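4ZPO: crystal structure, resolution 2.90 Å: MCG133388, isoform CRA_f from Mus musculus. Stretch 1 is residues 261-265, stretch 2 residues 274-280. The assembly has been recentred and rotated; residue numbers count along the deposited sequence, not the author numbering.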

# COMPACT_ATOMS: atom_id res chain seq x y z
N LYS A 261 -6.03 -54.12 -12.23
CA LYS A 261 -6.77 -53.73 -11.04
C LYS A 261 -7.06 -54.93 -10.14
O LYS A 261 -7.21 -54.78 -8.92
CB LYS A 261 -8.08 -53.05 -11.43
CG LYS A 261 -7.91 -51.77 -12.23
CD LYS A 261 -9.14 -50.88 -12.10
CE LYS A 261 -9.05 -49.65 -12.98
NZ LYS A 261 -9.30 -49.97 -14.41
N ASN A 262 -7.13 -56.12 -10.73
CA ASN A 262 -7.32 -57.34 -9.95
C ASN A 262 -6.02 -57.83 -9.32
O ASN A 262 -6.04 -58.50 -8.29
CB ASN A 262 -7.92 -58.44 -10.83
CG ASN A 262 -9.42 -58.31 -11.00
OD1 ASN A 262 -10.13 -57.94 -10.06
ND2 ASN A 262 -9.91 -58.63 -12.19
N LEU A 263 -4.90 -57.48 -9.94
CA LEU A 263 -3.59 -57.85 -9.42
C LEU A 263 -3.09 -56.85 -8.39
O LEU A 263 -2.72 -57.22 -7.27
CB LEU A 263 -2.57 -57.96 -10.56
CG LEU A 263 -2.34 -59.35 -11.15
CD1 LEU A 263 -1.29 -59.28 -12.25
CD2 LEU A 263 -1.91 -60.32 -10.07
N PHE A 264 -3.08 -55.58 -8.76
CA PHE A 264 -2.53 -54.53 -7.92
C PHE A 264 -3.61 -53.66 -7.30
O PHE A 264 -4.71 -53.52 -7.85
CB PHE A 264 -1.55 -53.67 -8.72
CG PHE A 264 -0.49 -54.45 -9.43
CD1 PHE A 264 0.69 -54.80 -8.80
CD2 PHE A 264 -0.67 -54.84 -10.75
CE1 PHE A 264 1.66 -55.53 -9.46
CE2 PHE A 264 0.30 -55.57 -11.42
CZ PHE A 264 1.47 -55.91 -10.77
N GLY A 265 -3.30 -53.06 -6.16
CA GLY A 265 -4.22 -52.17 -5.48
C GLY A 265 -3.48 -51.06 -4.75
O GLY A 265 -2.69 -51.33 -3.85
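Stretch 2 (274-280) HVLGPVD

Stretch 2 runs antiparallel to stretch 1, as the order of the nearest CA pairs establishes: Leu263 lies opposite Gly277 (CA to CA 4.6 Å), Phe264 opposite Val275 (CA to CA 4.7 Å) and Gly265 opposite His274 (CA to CA 5.4 Å), so that one chain descends in number as the other climbs. The register skips Leu276, which marks the place where stretch 2 stops being a strand. His274 and Val275 have extended backbones, with phi/psi of -112/145 and -89/128, whereas Leu276 turns to -122/-16 and the residues beyond it are loop or turn. Stretch 1 changes character too, from helix at residues 261 to 263 to strand at 264 and 265. Together the two stretches bury 370 Å², both sides summed.

Lys261, still helical at -70/-27, makes no contact; its side chain stays out of reach, the nearest approach being Lys261 CB to Leu276 CD1 at 8.9 Å. Asn262 directs its CA-to-CB bond away, and its approach is through the backbone, with Asn262 O 4.4 Å from Gly277 N, too long for a hydrogen bond.

Leu263, the last helical residue of the stretch, contributes most to the contact, with 95 Å² covered. Its carbonyl accepts two hydrogen bonds: Leu276 N to Leu263 O is 2.8 Å with an N-H...O angle of 159°, while Gly277 N to Leu263 O is weak, at 3.4 Å and 136°. The turn in stretch 2 thus presents two successive amides to one oxygen. The CA-to-CB bond of Leu263 points sideways, but the end of the side chain comes nearer, placing CD2 3.3 Å from Pro278 O and 3.7 Å from Val279 CG1, the latter an apolar contact. Gly277 fits closely here: a CB built on it in ideal geometry would lie 2.9 Å from Leu263 CD2, a clash.

Phe264 is the first residue to leave helical phi/psi, at -107/154, and forms a non-hydrogen-bonded antiparallel pair with Val275. Consistent with that pairing, both side chains lie on the same face of the sheet, where Phe264 CE1 and Val275 CB are 4.4 Å apart. The ring, with chi1 in m, meets Val275 CA obliquely, its CD1 4.3 Å from that atom. On the backbone, Phe264 CA approaches His274 O at 3.3 Å, and the angle of 141° at the hydrogen supports a CA-H...O contact.

Gly265, extended at -147/119, forms the next rung, a hydrogen-bonded antiparallel pair with His274. The two bonds are reciprocal: Gly265 N donates to His274 O at 3.0 Å and 153°, and His274 N donates to Gly265 O at 3.1 Å and 172°. The His274 side chain projects from the face of the sheet other than that of Phe264 and Val275, with Gly265 O at the edge of its ring. Space is limited beside Gly265 as well, since an ideal CB there would stand 2.9 Å from Leu276 CD1, a clash; as deposited, Gly265 N is 3.9 Å from Leu276 CD1.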

# COMPACT_ATOMS: atom_id res chain seq x y z
N HIS A 274 0.25 -52.33 -3.65
CA HIS A 274 0.44 -53.70 -3.19
C HIS A 274 0.05 -54.71 -4.25
O HIS A 274 -0.89 -54.50 -5.01
CB HIS A 274 -0.36 -53.96 -1.92
CG HIS A 274 0.05 -53.12 -0.75
ND1 HIS A 274 0.99 -53.53 0.17
CD2 HIS A 274 -0.35 -51.89 -0.35
CE1 HIS A 274 1.15 -52.59 1.08
NE2 HIS A 274 0.35 -51.58 0.79
N VAL A 275 0.79 -55.82 -4.31
CA VAL A 275 0.41 -56.95 -5.14
C VAL A 275 -0.49 -57.87 -4.32
O VAL A 275 -0.14 -58.26 -3.20
CB VAL A 275 1.63 -57.72 -5.69
CG1 VAL A 275 2.64 -57.98 -4.58
CG2 VAL A 275 1.20 -59.02 -6.35
N LEU A 276 -1.65 -58.20 -4.86
CA LEU A 276 -2.66 -58.93 -4.11
C LEU A 276 -3.05 -60.24 -4.79
O LEU A 276 -3.65 -61.12 -4.17
CB LEU A 276 -3.90 -58.06 -3.93
CG LEU A 276 -3.63 -56.68 -3.32
CD1 LEU A 276 -4.75 -55.71 -3.66
CD2 LEU A 276 -3.46 -56.78 -1.81
N GLY A 277 -2.69 -60.37 -6.06
CA GLY A 277 -3.02 -61.57 -6.82
C GLY A 277 -1.80 -62.39 -7.19
O GLY A 277 -0.67 -61.98 -6.92
N PRO A 278 -2.02 -63.56 -7.81
CA PRO A 278 -0.95 -64.46 -8.24
C PRO A 278 -0.32 -64.03 -9.56
O PRO A 278 -1.00 -63.46 -10.41
CB PRO A 278 -1.66 -65.80 -8.39
CG PRO A 278 -3.05 -65.42 -8.79
CD PRO A 278 -3.35 -64.13 -8.07
N VAL A 279 0.97 -64.30 -9.72
CA VAL A 279 1.68 -63.98 -10.96
C VAL A 279 2.65 -65.09 -11.35
O VAL A 279 3.35 -65.64 -10.51
CB VAL A 279 2.46 -62.65 -10.83
CG1 VAL A 279 1.53 -61.46 -10.97
CG2 VAL A 279 3.22 -62.60 -9.51
N ASP A 280 2.67 -65.42 -12.64
CA ASP A 280 3.66 -66.36 -13.16
C ASP A 280 4.25 -65.83 -14.46
O ASP A 280 3.89 -64.75 -14.93
CB ASP A 280 3.04 -67.75 -13.36
CG ASP A 280 1.85 -67.75 -14.31
OD1 ASP A 280 1.94 -67.18 -15.41
OD2 ASP A 280 0.80 -68.33 -13.94